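Local coordinates for outer membrane protein OMP121 (Bacteroides thetaiotaomicron, PDB 5FQ8) that probably imports peptides across the outer membrane as a TonB-dependent transporter, working in a complex with a lipoprotein and other partners, at residues Glu210-Phe218 with Leu334-Ser342; Arg56-Leu64 with Asn131-Met141. All coordinates share one frame; numbering follows the deposited sequence.

Contact 1: residues Glu210-Phe218 with Leu334-Ser342; sequences ENGSWGPRF and LYQTPRDIS
Arg339 donates its backbone N-H to Ser213 OG at 2.9 Å, with an N-H...O angle of 143°, and this is the polar pin between two irregular loops. The serine sets its OG anti to the carbonyl carbon (chi1 -53°), which brings it over the start of the other loop's turn, 3.3 Å from Arg339 CG. Next to the pin, the Pro338 ring packs on backbone carbonyls: its CG lies 3.5 Å from Glu210 O, and its CB approaches Gly212 O. Further along, Phe218 offers a ring edge rather than a face, with CE1 3.5 Å from Asp340 CB and CZ 4.2 Å from Arg339 CB. The Asp340 carboxylate is turned 61° from that ring.

A second shell positions these groups. A type I turn from Pro338 to Ile341, closed by Ile341 N on Pro338 O at 3.2 Å, presents the Arg339 N-H. Asn842 binds both loops, bonding to Ser213 OG through OD1 and to Thr337 O through ND2. The bent Arg339 chain carries its guanidinium off to Gln195 O, Asn196 and Asn244, while Asp340 is held by Lys236 and the Met200 backbone N. An alanine in place of Ser213 would probably leave both the Arg339 N-H and Asn842 OD1 without a mate and loosen the hold between the loops.

Glu210 and Asn211 also pack on the backbone of the bound peptide. The chemistry thus illustrates how buried loops beside a probable substrate site can be fixed by one shared hydroxyl and by proline and ring-edge packing, with the Arg339 guanidinium held by neutral oxygens and Asp340 paired with Lys236.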
loop_
_atom_site.group_PDB
_atom_site.type_symbol
_atom_site.label_atom_id
_atom_site.label_comp_id
_atom_site.label_asym_id
_atom_site.label_seq_id
_atom_site.Cartn_x
_atom_site.Cartn_y
_atom_site.Cartn_z
ATOM N N GLU B 210 37.684 6.539 1.852
ATOM C CA GLU B 210 36.898 7.589 2.481
ATOM C C GLU B 210 35.955 8.254 1.499
ATOM O O GLU B 210 36.158 8.243 0.287
ATOM C CB GLU B 210 37.776 8.683 3.070
ATOM C CG GLU B 210 38.692 8.239 4.150
ATOM C CD GLU B 210 37.988 7.796 5.388
ATOM O OE1 GLU B 210 37.019 8.451 5.805
ATOM O OE2 GLU B 210 38.410 6.775 5.939
ATOM N N ASN B 211 34.937 8.898 2.053
ATOM C CA ASN B 211 34.054 9.746 1.276
ATOM C C ASN B 211 34.425 11.208 1.392
ATOM O O ASN B 211 33.544 12.065 1.358
ATOM C CB ASN B 211 32.627 9.539 1.741
ATOM C CG ASN B 211 32.479 9.845 3.178
ATOM O OD1 ASN B 211 33.394 9.611 3.949
ATOM N ND2 ASN B 211 31.360 10.415 3.558
ATOM N N GLY B 212 35.705 11.513 1.548
ATOM C CA GLY B 212 36.105 12.852 1.917
ATOM C C GLY B 212 37.577 13.039 1.651
ATOM O O GLY B 212 38.263 12.141 1.162
ATOM N N SER B 213 38.060 14.230 1.973
ATOM C CA SER B 213 39.373 14.659 1.518
ATOM C C SER B 213 40.166 15.265 2.646
ATOM O O SER B 213 40.732 16.348 2.523
ATOM C CB SER B 213 39.287 15.675 0.385
ATOM O OG SER B 213 38.487 15.223 -0.683
ATOM N N TRP B 214 40.220 14.581 3.779
ATOM C CA TRP B 214 41.135 14.983 4.841
ATOM C C TRP B 214 42.368 14.094 4.860
ATOM O O TRP B 214 42.738 13.572 5.890
ATOM C CB TRP B 214 40.437 14.949 6.191
ATOM C CG TRP B 214 39.219 15.806 6.329
ATOM C CD1 TRP B 214 37.930 15.404 6.237
ATOM C CD2 TRP B 214 39.180 17.194 6.655
ATOM N NE1 TRP B 214 37.090 16.453 6.464
ATOM C CE2 TRP B 214 37.834 17.566 6.725
ATOM C CE3 TRP B 214 40.157 18.163 6.884
ATOM C CZ2 TRP B 214 37.437 18.866 7.005
ATOM C CZ3 TRP B 214 39.761 19.453 7.168
ATOM C CH2 TRP B 214 38.418 19.793 7.228
ATOM N N GLY B 215 43.011 13.895 3.719
ATOM C CA GLY B 215 44.198 13.079 3.666
ATOM C C GLY B 215 45.440 13.939 3.612
ATOM O O GLY B 215 45.428 15.109 4.008
ATOM N N PRO B 216 46.540 13.374 3.135
ATOM C CA PRO B 216 47.772 14.143 3.004
ATOM C C PRO B 216 47.743 15.103 1.823
ATOM O O PRO B 216 46.893 15.051 0.935
ATOM C CB PRO B 216 48.843 13.065 2.818
ATOM C CG PRO B 216 48.150 11.885 2.416
ATOM C CD PRO B 216 46.782 11.937 3.001
ATOM N N ARG B 217 48.709 16.014 1.845
ATOM C CA ARG B 217 48.898 16.929 0.732
ATOM C C ARG B 217 49.343 16.142 -0.490
ATOM O O ARG B 217 50.106 15.182 -0.383
ATOM C CB ARG B 217 49.915 18.006 1.103
ATOM C CG ARG B 217 49.954 19.193 0.145
ATOM C CD ARG B 217 50.238 20.524 0.848
ATOM N NE ARG B 217 51.047 20.379 2.057
ATOM C CZ ARG B 217 50.720 20.891 3.236
ATOM N NH1 ARG B 217 49.609 21.588 3.354
ATOM N NH2 ARG B 217 51.506 20.725 4.290
ATOM N N PHE B 218 48.834 16.537 -1.651
ATOM C CA PHE B 218 48.995 15.731 -2.850
ATOM C C PHE B 218 50.459 15.547 -3.212
ATOM O O PHE B 218 51.216 16.508 -3.303
ATOM C CB PHE B 218 48.244 16.368 -4.001
ATOM C CG PHE B 218 46.773 16.074 -3.999
ATOM C CD1 PHE B 218 46.310 14.785 -4.172
ATOM C CD2 PHE B 218 45.856 17.088 -3.849
ATOM C CE1 PHE B 218 44.966 14.516 -4.173
ATOM C CE2 PHE B 218 44.510 16.819 -3.852
ATOM C CZ PHE B 218 44.065 15.528 -4.014
ATOM N N LEU B 334 27.384 12.505 -4.404
ATOM C CA LEU B 334 28.336 13.079 -5.347
ATOM C C LEU B 334 29.295 14.036 -4.662
ATOM O O LEU B 334 30.505 13.988 -4.895
ATOM C CB LEU B 334 27.572 13.785 -6.450
ATOM C CG LEU B 334 28.300 14.402 -7.622
ATOM C CD1 LEU B 334 28.581 13.335 -8.621
ATOM C CD2 LEU B 334 27.414 15.455 -8.193
ATOM N N TYR B 335 28.766 14.893 -3.791
ATOM C CA TYR B 335 29.602 15.770 -2.989
ATOM C C TYR B 335 30.541 15.005 -2.076
ATOM O O TYR B 335 31.587 15.533 -1.697
ATOM C CB TYR B 335 28.735 16.689 -2.154
ATOM C CG TYR B 335 28.158 17.837 -2.912
ATOM C CD1 TYR B 335 28.837 18.417 -3.970
ATOM C CD2 TYR B 335 26.935 18.356 -2.556
ATOM C CE1 TYR B 335 28.300 19.461 -4.650
ATOM C CE2 TYR B 335 26.393 19.392 -3.235
ATOM C CZ TYR B 335 27.075 19.942 -4.273
ATOM O OH TYR B 335 26.513 20.985 -4.941
ATOM N N GLN B 336 30.184 13.785 -1.687
ATOM C CA GLN B 336 31.009 12.997 -0.778
ATOM C C GLN B 336 32.002 12.161 -1.575
ATOM O O GLN B 336 31.989 10.939 -1.576
ATOM C CB GLN B 336 30.137 12.126 0.114
ATOM C CG GLN B 336 29.219 12.915 0.976
ATOM C CD GLN B 336 28.756 12.138 2.173
ATOM O OE1 GLN B 336 29.528 11.429 2.802
ATOM N NE2 GLN B 336 27.489 12.275 2.505
ATOM N N THR B 337 32.874 12.874 -2.268
ATOM C CA THR B 337 33.895 12.290 -3.102
ATOM C C THR B 337 35.230 12.930 -2.763
ATOM O O THR B 337 35.298 14.145 -2.582
ATOM C CB THR B 337 33.587 12.521 -4.577
ATOM O OG1 THR B 337 32.293 12.005 -4.886
ATOM C CG2 THR B 337 34.617 11.834 -5.429
ATOM N N PRO B 338 36.297 12.153 -2.666
ATOM C CA PRO B 338 37.614 12.753 -2.482
ATOM C C PRO B 338 38.004 13.572 -3.695
ATOM O O PRO B 338 37.610 13.273 -4.820
ATOM C CB PRO B 338 38.533 11.542 -2.313
ATOM C CG PRO B 338 37.650 10.437 -1.927
ATOM C CD PRO B 338 36.357 10.690 -2.616
ATOM N N ARG B 339 38.807 14.605 -3.458
ATOM C CA ARG B 339 39.231 15.475 -4.546
ATOM C C ARG B 339 40.086 14.761 -5.566
ATOM O O ARG B 339 40.297 15.310 -6.640
ATOM C CB ARG B 339 40.008 16.671 -4.018
ATOM C CG ARG B 339 39.283 17.480 -2.995
ATOM C CD ARG B 339 38.007 18.053 -3.537
ATOM N NE ARG B 339 38.268 18.799 -4.748
ATOM C CZ ARG B 339 37.709 18.545 -5.924
ATOM N NH1 ARG B 339 36.831 17.572 -6.043
ATOM N NH2 ARG B 339 38.024 19.280 -6.972
ATOM N N ASP B 340 40.583 13.569 -5.277
ATOM C CA ASP B 340 41.474 12.890 -6.205
ATOM C C ASP B 340 40.791 11.808 -7.023
ATOM O O ASP B 340 41.425 11.244 -7.915
ATOM C CB ASP B 340 42.636 12.269 -5.438
ATOM C CG ASP B 340 42.170 11.298 -4.389
ATOM O OD1 ASP B 340 41.557 11.744 -3.395
ATOM O OD2 ASP B 340 42.419 10.091 -4.560
ATOM N N ILE B 341 39.531 11.507 -6.743
ATOM C CA ILE B 341 38.837 10.359 -7.311
ATOM C C ILE B 341 38.111 10.779 -8.577
ATOM O O ILE B 341 37.461 11.827 -8.615
ATOM C CB ILE B 341 37.855 9.763 -6.292
ATOM C CG1 ILE B 341 38.613 9.254 -5.072
ATOM C CG2 ILE B 341 37.073 8.639 -6.927
ATOM C CD1 ILE B 341 39.693 8.283 -5.408
ATOM N N SER B 342 38.223 9.966 -9.616
ATOM C CA SER B 342 37.577 10.254 -10.892
ATOM C C SER B 342 36.128 9.793 -10.849
ATOM O O SER B 342 35.858 8.592 -10.865
ATOM C CB SER B 342 38.328 9.560 -12.019
ATOM O OG SER B 342 37.671 9.734 -13.256
#

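Contact 2: residues Arg56-Leu64 with Asn131-Met141; sequences RTSDVMSSL and NAINPDDVANM
Val60 is the centre of an apolar cluster, its two methyls dividing the partners between them. Val60 CG2 sits 3.7 Å from both Pro135 CB and Val138 CG2, while Val60 CG1 meets Met141 CE tip to tip at 3.5 Å; Ile133 CG2 packs against the branch point. Met141 runs extended as far as its sulfur, and a bend at chi3 (-49°) then brings CE against both Val60 and Met61; Met61 CE is 3.6 Å from Met141 CE. The sulfur itself faces Leu64 CD1.

Charge pairing comes next. Arg56 and Asp136 form a two-pronged salt bridge, guanidinium and carboxylate nearly coplanar at 18°. Arg56 NH2 reaches the syn lone pair of Asp136 OD2 at 2.9 Å in a fairly straight bond (157°), while NH1 pairs with OD1 at a modelled distance too short to be reliable. Ser258 also bonds to OD2, giving that oxygen two partners.

Water-mediated and turn-forming hydrogen bonds make up the third kind. One water accepts from Val60 N and donates to Ile133 O, 2.8 Å from it. An Asx turn, with Asp136 N on Asn134 OD1 at 3.0 Å, leads into the 3-10 turn 135-137 that carries Asp136.

Within the plug domain, helix 49-54 and strand 161-166 complete the core, Ile52 and Ile164 each touching both Val60 and Met141. On the barrel side, Lys292 of strand 289-303 binds the carbonyls of Ser58, Asn131 and Ile133, so one lysine ties both segments to the wall, where strand 252-264 contributes Arg254 to Arg56 O.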
loop_
_atom_site.group_PDB
_atom_site.type_symbol
_atom_site.label_atom_id
_atom_site.label_comp_id
_atom_site.label_asym_id
_atom_site.label_seq_id
_atom_site.Cartn_x
_atom_site.Cartn_y
_atom_site.Cartn_z
ATOM N N ARG B 56 11.127 32.303 -23.824
ATOM C CA ARG B 56 10.900 30.898 -24.181
ATOM C C ARG B 56 11.092 29.970 -22.997
ATOM O O ARG B 56 11.403 28.788 -23.156
ATOM C CB ARG B 56 11.788 30.443 -25.346
ATOM C CG ARG B 56 11.570 31.185 -26.645
ATOM C CD ARG B 56 10.100 31.409 -26.926
ATOM N NE ARG B 56 9.415 30.197 -27.343
ATOM C CZ ARG B 56 8.110 30.130 -27.544
ATOM N NH1 ARG B 56 7.363 31.198 -27.357
ATOM N NH2 ARG B 56 7.550 28.998 -27.916
ATOM N N THR B 57 10.926 30.485 -21.797
ATOM C CA THR B 57 10.846 29.604 -20.654
ATOM C C THR B 57 9.547 28.821 -20.725
ATOM O O THR B 57 8.545 29.299 -21.260
ATOM C CB THR B 57 10.901 30.421 -19.383
ATOM O OG1 THR B 57 9.689 31.173 -19.265
ATOM C CG2 THR B 57 12.066 31.370 -19.446
ATOM N N SER B 58 9.564 27.601 -20.181
ATOM C CA SER B 58 8.373 26.755 -20.163
ATOM C C SER B 58 7.247 27.358 -19.356
ATOM O O SER B 58 6.119 26.872 -19.425
ATOM C CB SER B 58 8.703 25.400 -19.570
ATOM O OG SER B 58 8.694 25.493 -18.167
ATOM N N ASP B 59 7.524 28.420 -18.642
ATOM C CA ASP B 59 6.715 28.888 -17.541
ATOM C C ASP B 59 6.358 30.345 -17.782
ATOM O O ASP B 59 7.166 31.109 -18.310
ATOM C CB ASP B 59 7.513 28.677 -16.257
ATOM C CG ASP B 59 7.022 29.501 -15.145
ATOM O OD1 ASP B 59 5.836 29.400 -14.809
ATOM O OD2 ASP B 59 7.827 30.260 -14.599
ATOM N N VAL B 60 5.135 30.720 -17.433
ATOM C CA VAL B 60 4.703 32.085 -17.676
ATOM C C VAL B 60 5.337 33.076 -16.717
ATOM O O VAL B 60 5.434 34.257 -17.054
ATOM C CB VAL B 60 3.166 32.140 -17.611
ATOM C CG1 VAL B 60 2.678 33.209 -16.688
ATOM C CG2 VAL B 60 2.636 32.399 -18.963
ATOM N N MET B 61 5.823 32.619 -15.563
ATOM C CA MET B 61 6.223 33.493 -14.472
ATOM C C MET B 61 7.717 33.672 -14.314
ATOM O O MET B 61 8.140 34.717 -13.836
ATOM C CB MET B 61 5.671 32.957 -13.161
ATOM C CG MET B 61 4.215 33.113 -13.063
ATOM S SD MET B 61 3.888 34.836 -13.014
ATOM C CE MET B 61 2.209 34.888 -13.465
ATOM N N SER B 62 8.533 32.680 -14.655
ATOM C CA SER B 62 9.927 32.735 -14.240
ATOM C C SER B 62 10.726 33.746 -15.041
ATOM O O SER B 62 11.800 34.170 -14.596
ATOM C CB SER B 62 10.562 31.352 -14.337
ATOM O OG SER B 62 10.718 30.921 -15.668
ATOM N N SER B 63 10.218 34.145 -16.205
ATOM C CA SER B 63 10.876 35.179 -16.980
ATOM C C SER B 63 10.806 36.527 -16.280
ATOM O O SER B 63 11.717 37.347 -16.428
ATOM C CB SER B 63 10.246 35.261 -18.368
ATOM O OG SER B 63 8.863 35.537 -18.275
ATOM N N LEU B 64 9.750 36.775 -15.516
ATOM C CA LEU B 64 9.568 38.036 -14.815
ATOM C C LEU B 64 10.345 38.106 -13.508
ATOM O O LEU B 64 10.056 38.975 -12.684
ATOM C CB LEU B 64 8.085 38.272 -14.549
ATOM C CG LEU B 64 7.249 38.164 -15.806
ATOM C CD1 LEU B 64 5.788 38.150 -15.485
ATOM C CD2 LEU B 64 7.581 39.344 -16.674
ATOM N N ASN B 131 2.327 26.762 -13.657
ATOM C CA ASN B 131 3.266 26.318 -14.668
ATOM C C ASN B 131 2.604 25.651 -15.862
ATOM O O ASN B 131 3.313 25.269 -16.793
ATOM C CB ASN B 131 4.248 25.344 -14.060
ATOM C CG ASN B 131 5.346 26.017 -13.376
ATOM O OD1 ASN B 131 5.216 27.154 -12.975
ATOM N ND2 ASN B 131 6.468 25.334 -13.246
ATOM N N ALA B 132 1.285 25.478 -15.850
ATOM C CA ALA B 132 0.634 24.741 -16.916
ATOM C C ALA B 132 0.227 25.642 -18.054
ATOM O O ALA B 132 0.131 25.186 -19.195
ATOM C CB ALA B 132 -0.598 24.016 -16.391
ATOM N N ILE B 133 -0.046 26.907 -17.760
ATOM C CA ILE B 133 -0.443 27.828 -18.801
ATOM C C ILE B 133 0.679 27.935 -19.811
ATOM O O ILE B 133 1.860 27.836 -19.464
ATOM C CB ILE B 133 -0.822 29.182 -18.181
ATOM C CG1 ILE B 133 -1.275 30.153 -19.245
ATOM C CG2 ILE B 133 0.328 29.784 -17.482
ATOM C CD1 ILE B 133 -1.951 31.318 -18.661
ATOM N N ASN B 134 0.307 28.043 -21.081
ATOM C CA ASN B 134 1.269 28.163 -22.162
ATOM C C ASN B 134 1.546 29.638 -22.406
ATOM O O ASN B 134 0.633 30.367 -22.814
ATOM C CB ASN B 134 0.725 27.512 -23.417
ATOM C CG ASN B 134 1.513 27.872 -24.659
ATOM O OD1 ASN B 134 2.662 28.307 -24.603
ATOM N ND2 ASN B 134 0.896 27.659 -25.799
ATOM N N PRO B 135 2.772 30.110 -22.208
ATOM C CA PRO B 135 3.037 31.544 -22.368
ATOM C C PRO B 135 2.688 32.089 -23.732
ATOM O O PRO B 135 2.245 33.241 -23.821
ATOM C CB PRO B 135 4.539 31.646 -22.091
ATOM C CG PRO B 135 5.067 30.273 -22.297
ATOM C CD PRO B 135 3.992 29.349 -21.913
ATOM N N ASP B 136 2.829 31.293 -24.793
ATOM C CA ASP B 136 2.483 31.774 -26.125
ATOM C C ASP B 136 1.025 32.199 -26.239
ATOM O O ASP B 136 0.679 32.907 -27.184
ATOM C CB ASP B 136 2.785 30.706 -27.171
ATOM C CG ASP B 136 4.248 30.606 -27.490
ATOM O OD1 ASP B 136 4.972 31.603 -27.315
ATOM O OD2 ASP B 136 4.680 29.523 -27.928
ATOM N N ASP B 137 0.166 31.801 -25.309
ATOM C CA ASP B 137 -1.239 32.180 -25.352
ATOM C C ASP B 137 -1.525 33.475 -24.628
ATOM O O ASP B 137 -2.673 33.922 -24.636
ATOM C CB ASP B 137 -2.111 31.100 -24.714
ATOM C CG ASP B 137 -2.365 29.941 -25.625
ATOM O OD1 ASP B 137 -2.361 30.134 -26.856
ATOM O OD2 ASP B 137 -2.584 28.832 -25.094
ATOM N N VAL B 138 -0.539 34.071 -23.971
ATOM C CA VAL B 138 -0.825 35.214 -23.114
ATOM C C VAL B 138 -0.815 36.484 -23.946
ATOM O O VAL B 138 0.151 36.767 -24.661
ATOM C CB VAL B 138 0.172 35.306 -21.959
ATOM C CG1 VAL B 138 -0.228 36.429 -21.042
ATOM C CG2 VAL B 138 0.191 34.002 -21.222
ATOM N N ALA B 139 -1.898 37.243 -23.868
ATOM C CA ALA B 139 -1.886 38.571 -24.453
ATOM C C ALA B 139 -1.377 39.580 -23.445
ATOM O O ALA B 139 -0.398 40.288 -23.690
ATOM C CB ALA B 139 -3.281 38.947 -24.937
ATOM N N ASN B 140 -2.000 39.621 -22.282
ATOM C CA ASN B 140 -1.683 40.614 -21.275
ATOM C C ASN B 140 -1.685 39.969 -19.898
ATOM O O ASN B 140 -2.531 39.128 -19.594
ATOM C CB ASN B 140 -2.687 41.758 -21.345
ATOM C CG ASN B 140 -2.638 42.638 -20.146
ATOM O OD1 ASN B 140 -1.763 43.474 -20.033
ATOM N ND2 ASN B 140 -3.584 42.466 -19.240
ATOM N N MET B 141 -0.722 40.348 -19.077
ATOM C CA MET B 141 -0.706 39.980 -17.673
ATOM C C MET B 141 -0.674 41.240 -16.842
ATOM O O MET B 141 0.184 42.093 -17.049
ATOM C CB MET B 141 0.497 39.113 -17.329
ATOM C CG MET B 141 0.762 39.039 -15.848
ATOM S SD MET B 141 2.167 38.018 -15.553
ATOM C CE MET B 141 1.720 36.621 -16.526
HETATM O O HOH W 1 3.539 28.865 -17.427
#

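In the fold
Contact 2 comes first along the chain: both of its segments precede those of contact 1. Their centres are about 43 Å apart and their nearest atoms about 21 Å. Contact 2 belongs to the plug, where one of its segments enters strand 138-144 of the small four-stranded sheet that also holds strand 161-166, and it meets the barrel through strands 252-264 and 289-303. Contact 1 joins two loops near helices 832-839 and 880-889, where other chains of the assembly and the bound peptide lie. The pair therefore samples two regions of a TonB-dependent transporter: the plug within its barrel, and peripheral loops probably engaged with substrate and partners.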